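Local coordinates for protein Myo-inositol 2-dehydrogenase (Lactobacillus plantarum WCFS1, PDB 3CEA) that probably catalyses the NAD-dependent oxidation of myo-inositol at its 2-hydroxyl, with the cofactor bound by a Rossmann-fold domain, at residues Gly105-Phe108 / Asn109-Asp112; Phe170-Phe173 / Ala174-Asp178; Asp192-Arg195 / Trp196-Gln200; Trp262-Ile265 / Gly266-Pro269. One frame throughout, in Å; residues are numbered along the deposited sequence.

Interaction 1: Gly105-Phe108 / Asn109-Asp112; sequences GLDF and NEVD
Asp107 N-caps helix 108-119 of the NAD-binding Rossmann domain, its carboxylate leaning forward over the first turn to meet Asn109 and Glu110. Asp107 OD2 accepts from Glu110 N at 3.3 Å, a weak capping bond with an N-H...O angle of 142°. The torsion behind it is chi1 of 179°, which sets CG opposite the backbone N and beside the carbonyl carbon, so that the carboxylate hangs over the amides that open the helix. The same OD2 rests 3.3 Å from Asn109 CB, while the Asn109 amide stands almost upright to the carboxylate, the two planes 83° apart. Glu110 runs its extended chain past the cap, and its OE2 comes within 4.2 Å of Asp107 OD2. Two acids so close probably raise each other's proton affinity somewhat, although the amides of a helix start would be expected to stabilise the charge on Asp107.

Behind the cap the regular helical bonds begin, Asp107 O taking Val111 N and Phe108 O taking Asp112 N. Val111 is the buried member of the turn: it packs on Ile323 and Leu326 of helix 319-338, and the Phe108 side chain touches Lys327 and Lys330 of that same helix. The loop leading into the cap is tied in by Val111 as well. Its CG2 branch, beside the backbone N and opposite the carbonyl carbon, reaches back along the chain to lie 3.7 Å from Gly105 CA.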
loop_
_atom_site.group_PDB
_atom_site.type_symbol
_atom_site.label_atom_id
_atom_site.label_comp_id
_atom_site.label_asym_id
_atom_site.label_seq_id
_atom_site.Cartn_x
_atom_site.Cartn_y
_atom_site.Cartn_z
ATOM N N GLY A 105 16.667 -34.643 6.299
ATOM C CA GLY A 105 17.588 -35.319 5.391
ATOM C C GLY A 105 16.992 -35.419 4.000
ATOM O O GLY A 105 16.095 -34.652 3.654
ATOM N N LEU A 106 17.492 -36.366 3.207
ATOM C CA LEU A 106 16.998 -36.579 1.843
ATOM C C LEU A 106 16.559 -38.018 1.602
ATOM O O LEU A 106 15.464 -38.258 1.093
ATOM C CB LEU A 106 18.046 -36.161 0.806
ATOM C CG LEU A 106 18.470 -34.690 0.785
ATOM C CD1 LEU A 106 19.516 -34.469 -0.280
ATOM C CD2 LEU A 106 17.275 -33.769 0.568
ATOM N N ASP A 107 17.423 -38.964 1.966
ATOM C CA ASP A 107 17.126 -40.392 1.866
ATOM C C ASP A 107 16.188 -40.814 2.993
ATOM O O ASP A 107 16.455 -40.538 4.163
ATOM C CB ASP A 107 18.427 -41.205 1.914
ATOM C CG ASP A 107 18.195 -42.712 1.834
ATOM O OD1 ASP A 107 17.304 -43.158 1.074
ATOM O OD2 ASP A 107 18.921 -43.456 2.529
ATOM N N PHE A 108 15.094 -41.484 2.634
ATOM C CA PHE A 108 14.104 -41.950 3.612
ATOM C C PHE A 108 14.649 -43.004 4.581
ATOM O O PHE A 108 14.195 -43.087 5.726
ATOM C CB PHE A 108 12.847 -42.485 2.913
ATOM C CG PHE A 108 11.993 -41.414 2.282
ATOM C CD1 PHE A 108 11.479 -40.366 3.047
ATOM C CD2 PHE A 108 11.683 -41.466 0.923
ATOM C CE1 PHE A 108 10.686 -39.378 2.464
ATOM C CE2 PHE A 108 10.885 -40.483 0.332
ATOM C CZ PHE A 108 10.384 -39.439 1.106
ATOM N N ASN A 109 15.607 -43.805 4.117
ATOM C CA ASN A 109 16.272 -44.797 4.963
ATOM C C ASN A 109 17.127 -44.148 6.051
ATOM O O ASN A 109 17.075 -44.558 7.211
ATOM C CB ASN A 109 17.126 -45.751 4.120
ATOM C CG ASN A 109 16.293 -46.673 3.243
ATOM O OD1 ASN A 109 15.241 -47.173 3.655
ATOM N ND2 ASN A 109 16.771 -46.915 2.026
ATOM N N GLU A 110 17.903 -43.135 5.664
ATOM C CA GLU A 110 18.746 -42.380 6.594
ATOM C C GLU A 110 17.928 -41.647 7.654
ATOM O O GLU A 110 18.309 -41.622 8.823
ATOM C CB GLU A 110 19.621 -41.372 5.842
ATOM C CG GLU A 110 20.819 -41.972 5.113
ATOM C CD GLU A 110 21.781 -40.911 4.597
ATOM O OE1 GLU A 110 22.124 -39.982 5.363
ATOM O OE2 GLU A 110 22.201 -41.007 3.423
ATOM N N VAL A 111 16.809 -41.058 7.231
ATOM C CA VAL A 111 15.937 -40.270 8.109
ATOM C C VAL A 111 15.169 -41.152 9.099
ATOM O O VAL A 111 14.910 -40.736 10.232
ATOM C CB VAL A 111 14.962 -39.368 7.296
ATOM C CG1 VAL A 111 13.977 -38.634 8.212
ATOM C CG2 VAL A 111 15.741 -38.362 6.460
ATOM N N ASP A 112 14.815 -42.362 8.666
ATOM C CA ASP A 112 14.158 -43.333 9.540
ATOM C C ASP A 112 15.059 -43.754 10.698
ATOM O O ASP A 112 14.619 -43.787 11.851
ATOM C CB ASP A 112 13.704 -44.566 8.752
ATOM C CG ASP A 112 12.282 -44.439 8.223
ATOM O OD1 ASP A 112 11.679 -43.344 8.332
ATOM O OD2 ASP A 112 11.764 -45.450 7.697
#

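Interaction 2: Phe170-Phe173 / Ala174-Asp178. With NAD (nicotinamide-adenine-dinucleotide), chain E.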
loop_
_atom_site.group_PDB
_atom_site.type_symbol
_atom_site.label_atom_id
_atom_site.label_comp_id
_atom_site.label_asym_id
_atom_site.label_seq_id
_atom_site.Cartn_x
_atom_site.Cartn_y
_atom_site.Cartn_z
ATOM N N PHE A 170 23.510 -19.744 -4.353
ATOM C CA PHE A 170 22.704 -20.963 -4.376
ATOM C C PHE A 170 23.365 -22.059 -5.211
ATOM O O PHE A 170 23.379 -23.223 -4.806
ATOM C CB PHE A 170 21.279 -20.718 -4.885
ATOM C CG PHE A 170 20.580 -21.982 -5.311
ATOM C CD1 PHE A 170 20.033 -22.843 -4.364
ATOM C CD2 PHE A 170 20.514 -22.337 -6.656
ATOM C CE1 PHE A 170 19.414 -24.026 -4.752
ATOM C CE2 PHE A 170 19.895 -23.516 -7.051
ATOM C CZ PHE A 170 19.342 -24.360 -6.097
ATOM N N THR A 171 23.881 -21.690 -6.384
ATOM C CA THR A 171 24.548 -22.641 -7.274
ATOM C C THR A 171 25.716 -23.319 -6.544
ATOM O O THR A 171 25.870 -24.539 -6.610
ATOM C CB THR A 171 25.010 -21.967 -8.591
ATOM O OG1 THR A 171 23.888 -21.336 -9.224
ATOM C CG2 THR A 171 25.606 -22.985 -9.553
ATOM N N LYS A 172 26.512 -22.515 -5.837
ATOM C CA LYS A 172 27.577 -22.998 -4.950
ATOM C C LYS A 172 27.027 -24.005 -3.938
ATOM O O LYS A 172 27.580 -25.090 -3.763
ATOM C CB LYS A 172 28.205 -21.806 -4.212
ATOM C CG LYS A 172 29.261 -22.147 -3.165
ATOM C CD LYS A 172 30.668 -21.993 -3.720
ATOM C CE LYS A 172 31.667 -21.685 -2.615
ATOM N NZ LYS A 172 32.037 -22.888 -1.818
ATOM N N PHE A 173 25.926 -23.627 -3.292
ATOM C CA PHE A 173 25.248 -24.434 -2.279
ATOM C C PHE A 173 24.703 -25.746 -2.848
ATOM O O PHE A 173 24.742 -26.779 -2.176
ATOM C CB PHE A 173 24.132 -23.589 -1.637
ATOM C CG PHE A 173 23.099 -24.381 -0.874
ATOM C CD1 PHE A 173 23.361 -24.841 0.415
ATOM C CD2 PHE A 173 21.846 -24.629 -1.434
ATOM C CE1 PHE A 173 22.399 -25.561 1.125
ATOM C CE2 PHE A 173 20.877 -25.346 -0.731
ATOM C CZ PHE A 173 21.154 -25.811 0.551
ATOM N N ALA A 174 24.219 -25.699 -4.089
ATOM C CA ALA A 174 23.552 -26.840 -4.723
ATOM C C ALA A 174 24.465 -27.713 -5.588
ATOM O O ALA A 174 24.109 -28.846 -5.915
ATOM C CB ALA A 174 22.351 -26.366 -5.535
ATOM N N THR A 175 25.626 -27.188 -5.970
ATOM C CA THR A 175 26.598 -27.975 -6.734
ATOM C C THR A 175 27.482 -28.794 -5.791
ATOM O O THR A 175 27.849 -29.931 -6.101
ATOM C CB THR A 175 27.457 -27.090 -7.671
ATOM O OG1 THR A 175 26.598 -26.282 -8.486
ATOM C CG2 THR A 175 28.342 -27.941 -8.579
ATOM N N GLU A 176 27.802 -28.219 -4.633
ATOM C CA GLU A 176 28.637 -28.889 -3.636
ATOM C C GLU A 176 27.902 -30.015 -2.903
ATOM O O GLU A 176 28.532 -30.956 -2.408
ATOM C CB GLU A 176 29.204 -27.879 -2.633
ATOM C CG GLU A 176 30.337 -27.023 -3.193
ATOM C CD GLU A 176 30.840 -25.979 -2.209
ATOM O OE1 GLU A 176 30.037 -25.492 -1.381
ATOM O OE2 GLU A 176 32.040 -25.638 -2.272
ATOM N N ALA A 177 26.574 -29.912 -2.835
ATOM C CA ALA A 177 25.743 -30.919 -2.175
ATOM C C ALA A 177 24.338 -30.984 -2.771
ATOM O O ALA A 177 23.844 -30.003 -3.328
ATOM C CB ALA A 177 25.673 -30.652 -0.668
ATOM N N ASP A 178 23.710 -32.151 -2.649
ATOM C CA ASP A 178 22.317 -32.347 -3.031
ATOM C C ASP A 178 21.427 -31.527 -2.091
ATOM O O ASP A 178 21.402 -31.772 -0.881
ATOM C CB ASP A 178 21.970 -33.840 -2.948
ATOM C CG ASP A 178 20.679 -34.207 -3.681
ATOM O OD1 ASP A 178 19.814 -33.333 -3.916
ATOM O OD2 ASP A 178 20.526 -35.401 -4.012
HETATM P PA NAD E . 26.222 -23.371 2.952
HETATM O O1A NAD E . 26.194 -21.906 2.738
HETATM O O2A NAD E . 26.728 -24.091 1.763
HETATM O O5B NAD E . 27.103 -23.694 4.261
HETATM C C5B NAD E . 27.477 -25.021 4.574
HETATM C C4B NAD E . 28.576 -25.010 5.634
HETATM O O4B NAD E . 28.758 -26.307 6.177
HETATM C C3B NAD E . 29.917 -24.574 5.066
HETATM O O3B NAD E . 30.464 -23.623 5.946
HETATM C C2B NAD E . 30.764 -25.832 5.050
HETATM O O2B NAD E . 32.119 -25.575 5.345
HETATM C C1B NAD E . 30.119 -26.695 6.122
HETATM N N9A NAD E . 30.237 -28.132 5.809
HETATM C C8A NAD E . 29.872 -28.760 4.643
HETATM N N7A NAD E . 30.136 -30.081 4.756
HETATM C C5A NAD E . 30.671 -30.306 5.977
HETATM C C6A NAD E . 31.121 -31.465 6.600
HETATM N N6A NAD E . 30.832 -32.648 6.069
HETATM N N1A NAD E . 31.630 -31.390 7.885
HETATM C C2A NAD E . 31.692 -30.173 8.544
HETATM N N3A NAD E . 31.243 -29.024 7.917
HETATM C C4A NAD E . 30.741 -29.089 6.654
HETATM O O3 NAD E . 24.752 -23.911 3.330
HETATM P PN NAD E . 23.694 -23.006 4.142
HETATM O O1N NAD E . 24.401 -22.277 5.223
HETATM O O2N NAD E . 22.888 -22.277 3.143
HETATM O O5D NAD E . 22.699 -24.074 4.814
HETATM C C5D NAD E . 23.139 -25.200 5.535
HETATM C C4D NAD E . 21.904 -25.956 6.018
HETATM O O4D NAD E . 20.938 -25.045 6.512
HETATM C C3D NAD E . 21.253 -26.754 4.898
HETATM O O3D NAD E . 21.026 -28.070 5.345
HETATM C C2D NAD E . 19.941 -26.042 4.629
HETATM O O2D NAD E . 18.896 -26.943 4.356
HETATM C C1D NAD E . 19.674 -25.260 5.909
HETATM N N1N NAD E . 18.988 -23.981 5.637
HETATM C C2N NAD E . 17.847 -23.681 6.339
HETATM C C3N NAD E . 17.167 -22.481 6.107
HETATM C C7N NAD E . 16.022 -22.061 6.984
HETATM O O7N NAD E . 15.107 -21.115 6.481
HETATM N N7N NAD E . 15.891 -22.581 8.209
HETATM C C4N NAD E . 17.657 -21.590 5.155
HETATM C C5N NAD E . 18.815 -21.902 4.446
HETATM C C6N NAD E . 19.473 -23.105 4.698
#
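Thr171 O is gripped twice by Thr175. The hydroxyl OG1 donates to it at 2.7 Å from well above the carbonyl plane, and the backbone N of the same residue brings a second, routine helical bond. With chi1 at -53°, Thr175 OG1 sits beside its own backbone N, which turns the hydroxyl back up the helix; the two threonine side chains run side by side, pointing the same way. One residue on, Lys172 NZ forms a salt bridge with Glu176 OE2 at 2.8 Å; the lysine chain bends at chi2 and chi4 to bring the ammonium to the glutamate, which it meets from above the carboxylate plane, 37° out of it. On the buried side Ala174 CB lies over one face of the Phe170 ring, a CH-pi contact 4.0 Å from the centroid and displaced toward the rim.

All this belongs to helix 167-176, at the NAD pocket. Phe173 CD1 lies 3.4 Å from the bridging oxygen O3 of the NAD diphosphate, and NAD O2A stands at the ring's edge, in plane. Further out, Arg18 makes a cation-pi contact with Phe173 and Arg244 one with Phe170, while Thr171 OG1 bonds to Met167 O.

Interaction 3: Asp192-Arg195 / Trp196-Gln200; sequences DLIR and WFTGQ
Thr198 can be followed atom by atom against Ile194, one turn back on helix 182-198. Its CB lies 3.4 Å from Ile194 O, and from there the side chain forks. CG2 touches the same oxygen, while OG1, held at chi1 59° between the backbone N and the carbonyl carbon, donates to Ile194 O at 2.6 Å. Thr198 N bonds to that oxygen too, and the two donors come from opposite faces of the carbonyl plane. OG1 is used again: it accepts from Gln200 N at 3.1 Å in a nearly straight bond of 159°, so the hydroxyl ties the last helical turn to the chain that leaves it.

Gly199 turns the chain out of the helix with positive phi, its N still bonded to Arg195 O. A water donates to both Arg195 O and Gln200 O and lies 3.3 Å above one face of the Arg195 guanidinium. That guanidinium is itself anchored by salt bridges to Asp201 and Asp321.

On the flank of the helix, Leu193 CD2 meets the edge of the Trp196 ring, 4.0 Å from CE3, and Leu193 O lies in plane at the edge of the Phe197 ring. The indole also has cation-pi partners in Arg133 and Lys142. The whole is a helix C-terminus closed by a glycine and an ST turn at Thr198, in the GFO/IDH/MocA C-terminal domain.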
loop_
_atom_site.group_PDB
_atom_site.type_symbol
_atom_site.label_atom_id
_atom_site.label_comp_id
_atom_site.label_asym_id
_atom_site.label_seq_id
_atom_site.Cartn_x
_atom_site.Cartn_y
_atom_site.Cartn_z
ATOM N N ASP A 192 4.851 -27.095 6.092
ATOM C CA ASP A 192 4.732 -27.094 7.550
ATOM C C ASP A 192 3.689 -26.082 8.026
ATOM O O ASP A 192 2.887 -26.379 8.916
ATOM C CB ASP A 192 6.087 -26.800 8.200
ATOM C CG ASP A 192 6.003 -26.720 9.718
ATOM O OD1 ASP A 192 5.812 -27.777 10.360
ATOM O OD2 ASP A 192 6.131 -25.601 10.268
ATOM N N LEU A 193 3.704 -24.893 7.423
ATOM C CA LEU A 193 2.768 -23.823 7.770
ATOM C C LEU A 193 1.330 -24.220 7.474
ATOM O O LEU A 193 0.430 -23.954 8.269
ATOM C CB LEU A 193 3.120 -22.529 7.028
ATOM C CG LEU A 193 4.414 -21.797 7.408
ATOM C CD1 LEU A 193 4.758 -20.758 6.352
ATOM C CD2 LEU A 193 4.328 -21.160 8.797
ATOM N N ILE A 194 1.125 -24.871 6.333
ATOM C CA ILE A 194 -0.198 -25.336 5.930
ATOM C C ILE A 194 -0.707 -26.410 6.895
ATOM O O ILE A 194 -1.862 -26.361 7.327
ATOM C CB ILE A 194 -0.200 -25.798 4.446
ATOM C CG1 ILE A 194 -0.122 -24.571 3.533
ATOM C CG2 ILE A 194 -1.443 -26.612 4.108
ATOM C CD1 ILE A 194 0.462 -24.839 2.169
ATOM N N ARG A 195 0.167 -27.352 7.254
ATOM C CA ARG A 195 -0.156 -28.385 8.244
ATOM C C ARG A 195 -0.502 -27.750 9.588
ATOM O O ARG A 195 -1.466 -28.150 10.248
ATOM C CB ARG A 195 1.009 -29.363 8.415
ATOM C CG ARG A 195 1.295 -30.234 7.193
ATOM C CD ARG A 195 2.223 -31.403 7.524
ATOM N NE ARG A 195 1.587 -32.365 8.423
ATOM C CZ ARG A 195 1.853 -32.477 9.723
ATOM N NH1 ARG A 195 2.759 -31.697 10.295
ATOM N NH2 ARG A 195 1.209 -33.376 10.453
ATOM N N TRP A 196 0.288 -26.748 9.970
ATOM C CA TRP A 196 0.088 -26.004 11.208
ATOM C C TRP A 196 -1.261 -25.281 11.236
ATOM O O TRP A 196 -2.011 -25.401 12.207
ATOM C CB TRP A 196 1.248 -25.020 11.406
ATOM C CG TRP A 196 1.255 -24.282 12.718
ATOM C CD1 TRP A 196 0.854 -24.756 13.937
ATOM C CD2 TRP A 196 1.721 -22.946 12.943
ATOM N NE1 TRP A 196 1.026 -23.794 14.900
ATOM C CE2 TRP A 196 1.558 -22.672 14.319
ATOM C CE3 TRP A 196 2.259 -21.950 12.114
ATOM C CZ2 TRP A 196 1.913 -21.443 14.886
ATOM C CZ3 TRP A 196 2.610 -20.728 12.678
ATOM C CH2 TRP A 196 2.435 -20.487 14.052
ATOM N N PHE A 197 -1.571 -24.554 10.163
ATOM C CA PHE A 197 -2.781 -23.733 10.095
ATOM C C PHE A 197 -4.074 -24.544 9.993
ATOM O O PHE A 197 -5.094 -24.167 10.580
ATOM C CB PHE A 197 -2.691 -22.735 8.932
ATOM C CG PHE A 197 -2.052 -21.419 9.297
ATOM C CD1 PHE A 197 -0.672 -21.303 9.417
ATOM C CD2 PHE A 197 -2.833 -20.289 9.507
ATOM C CE1 PHE A 197 -0.082 -20.082 9.748
ATOM C CE2 PHE A 197 -2.251 -19.064 9.836
ATOM C CZ PHE A 197 -0.875 -18.962 9.960
ATOM N N THR A 198 -4.020 -25.655 9.259
ATOM C CA THR A 198 -5.209 -26.461 8.959
ATOM C C THR A 198 -5.426 -27.630 9.918
ATOM O O THR A 198 -6.566 -28.004 10.198
ATOM C CB THR A 198 -5.151 -27.039 7.530
ATOM O OG1 THR A 198 -3.976 -27.847 7.388
ATOM C CG2 THR A 198 -5.140 -25.926 6.492
ATOM N N GLY A 199 -4.336 -28.216 10.403
ATOM C CA GLY A 199 -4.409 -29.448 11.183
ATOM C C GLY A 199 -4.661 -30.646 10.284
ATOM O O GLY A 199 -4.819 -31.768 10.760
ATOM N N GLN A 200 -4.685 -30.394 8.977
ATOM C CA GLN A 200 -4.924 -31.419 7.965
ATOM C C GLN A 200 -3.617 -31.836 7.280
ATOM O O GLN A 200 -2.599 -31.143 7.381
ATOM C CB GLN A 200 -5.917 -30.899 6.915
ATOM C CG GLN A 200 -7.284 -30.495 7.468
ATOM C CD GLN A 200 -8.172 -29.776 6.450
ATOM O OE1 GLN A 200 -8.085 -30.005 5.238
ATOM N NE2 GLN A 200 -9.057 -28.916 6.950
HETATM O O HOH W 1 -1.555 -31.422 10.355
#

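Interaction 4: Trp262-Ile265 / Gly266-Pro269; sequences WVRI and GEHP
Arg264 NH1 donates to Glu267 OE2 at 2.8 Å, a salt bridge whose hydrogen bond is weak because the N-H...O angle is only 128°. The guanidinium and carboxylate planes stand 73° apart, so the pair meets through one nitrogen and one oxygen, without the flat two-pronged pairing of a bidentate bridge. Arg264 gets there with its chain extended from CG to NE, and OE2 also lies 3.4 Å from Arg264 CD. Glu267 comes across from the turn with CG opposite its backbone N, chi1 -159°, and the rest of the chain stretched out.

Between them the backbone leaves strand 262-265 through Gly266, where both phi and psi are positive. A water spans the bend, accepting from Glu267 N at 2.8 Å and donating weakly to Arg264 O.

The strand is an edge of the sheet within its own chain, but a second subunit adds an antiparallel strand alongside it, carrying the sheet over the interface. In a third subunit, Glu253 makes a salt bridge with Arg264 NH2, the backbone O of that subunit's Glu267 accepts from Arg264 NH1, and its His268 NE2 bonds to OE1 of Glu267 in this chain; within the chain, Glu255 takes Arg264 NE. With carboxylates at several of its nitrogens, the buried Arg264 most probably keeps its positive charge, and Glu267 its negative one, making this bridge part of a charged network that joins subunits.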
loop_
_atom_site.group_PDB
_atom_site.type_symbol
_atom_site.label_atom_id
_atom_site.label_comp_id
_atom_site.label_asym_id
_atom_site.label_seq_id
_atom_site.Cartn_x
_atom_site.Cartn_y
_atom_site.Cartn_z
ATOM N N TRP A 262 -9.895 -13.035 4.589
ATOM C CA TRP A 262 -8.588 -13.586 4.241
ATOM C C TRP A 262 -7.503 -12.932 5.085
ATOM O O TRP A 262 -7.749 -11.936 5.773
ATOM C CB TRP A 262 -8.219 -13.346 2.766
ATOM C CG TRP A 262 -9.240 -13.684 1.718
ATOM C CD1 TRP A 262 -10.392 -14.411 1.868
ATOM C CD2 TRP A 262 -9.167 -13.335 0.332
ATOM N NE1 TRP A 262 -11.051 -14.511 0.665
ATOM C CE2 TRP A 262 -10.318 -13.865 -0.296
ATOM C CE3 TRP A 262 -8.242 -12.618 -0.442
ATOM C CZ2 TRP A 262 -10.569 -13.699 -1.660
ATOM C CZ3 TRP A 262 -8.494 -12.453 -1.798
ATOM C CH2 TRP A 262 -9.650 -12.993 -2.392
ATOM N N VAL A 263 -6.302 -13.505 5.019
ATOM C CA VAL A 263 -5.095 -12.832 5.475
ATOM C C VAL A 263 -3.987 -13.083 4.471
ATOM O O VAL A 263 -3.900 -14.162 3.883
ATOM C CB VAL A 263 -4.631 -13.246 6.917
ATOM C CG1 VAL A 263 -5.660 -12.830 7.981
ATOM C CG2 VAL A 263 -4.310 -14.738 7.009
ATOM N N ARG A 264 -3.165 -12.064 4.252
ATOM C CA ARG A 264 -1.933 -12.221 3.503
ATOM C C ARG A 264 -0.771 -11.787 4.375
ATOM O O ARG A 264 -0.810 -10.728 5.004
ATOM C CB ARG A 264 -1.971 -11.428 2.201
ATOM C CG ARG A 264 -2.703 -12.148 1.089
ATOM C CD ARG A 264 -3.079 -11.200 -0.019
ATOM N NE ARG A 264 -3.680 -11.900 -1.146
ATOM C CZ ARG A 264 -4.153 -11.303 -2.236
ATOM N NH1 ARG A 264 -4.106 -9.982 -2.356
ATOM N NH2 ARG A 264 -4.677 -12.031 -3.211
ATOM N N ILE A 265 0.249 -12.635 4.422
ATOM C CA ILE A 265 1.435 -12.387 5.219
ATOM C C ILE A 265 2.583 -12.146 4.253
ATOM O O ILE A 265 2.890 -12.999 3.421
ATOM C CB ILE A 265 1.737 -13.580 6.160
ATOM C CG1 ILE A 265 0.510 -13.890 7.026
ATOM C CG2 ILE A 265 2.942 -13.277 7.046
ATOM C CD1 ILE A 265 0.277 -15.371 7.269
ATOM N N GLY A 266 3.195 -10.969 4.355
ATOM C CA GLY A 266 4.301 -10.594 3.484
ATOM C C GLY A 266 3.900 -10.498 2.022
ATOM O O GLY A 266 4.558 -11.074 1.154
ATOM N N GLU A 267 2.816 -9.777 1.753
ATOM C CA GLU A 267 2.368 -9.536 0.386
ATOM C C GLU A 267 3.488 -8.864 -0.409
ATOM O O GLU A 267 3.794 -9.268 -1.534
ATOM C CB GLU A 267 1.109 -8.673 0.389
ATOM C CG GLU A 267 0.279 -8.763 -0.876
ATOM C CD GLU A 267 -1.153 -8.298 -0.672
ATOM O OE1 GLU A 267 -1.490 -7.823 0.434
ATOM O OE2 GLU A 267 -1.948 -8.412 -1.626
ATOM N N HIS A 268 4.091 -7.842 0.199
ATOM C CA HIS A 268 5.314 -7.219 -0.300
ATOM C C HIS A 268 6.415 -7.383 0.749
ATOM O O HIS A 268 6.151 -7.238 1.949
ATOM C CB HIS A 268 5.095 -5.731 -0.596
ATOM C CG HIS A 268 4.001 -5.454 -1.583
ATOM N ND1 HIS A 268 3.304 -4.266 -1.604
ATOM C CD2 HIS A 268 3.479 -6.211 -2.579
ATOM C CE1 HIS A 268 2.405 -4.299 -2.571
ATOM N NE2 HIS A 268 2.488 -5.470 -3.176
ATOM N N PRO A 269 7.655 -7.678 0.312
ATOM C CA PRO A 269 8.724 -7.908 1.279
ATOM C C PRO A 269 9.419 -6.606 1.691
ATOM O O PRO A 269 10.622 -6.447 1.470
ATOM C CB PRO A 269 9.681 -8.818 0.512
ATOM C CG PRO A 269 9.498 -8.435 -0.932
ATOM C CD PRO A 269 8.135 -7.802 -1.078
HETATM O O HOH W 2 1.240 -8.396 3.671
#

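Of the four, interaction 2 alone touches NAD, through Phe173, and it also meets interaction 1: Leu106 CD1 packs 3.3 Å from Asp178 O, joining the Rossmann domain to the chain that follows helix 167-176. Leu106 itself stays about 8 Å, by its side chain, from the cofactor. Interaction 3, on the next helix, has its nearest atoms about 17 Å from interaction 2, across the centre of the chain, and the side chain of Leu193 is about 10 Å from NAD. Interactions 3 and 4 approach within about 5 Å at their nearest atoms without touching. Interaction 4, its centre about 34 Å from that of interaction 1, faces the neighbouring subunits.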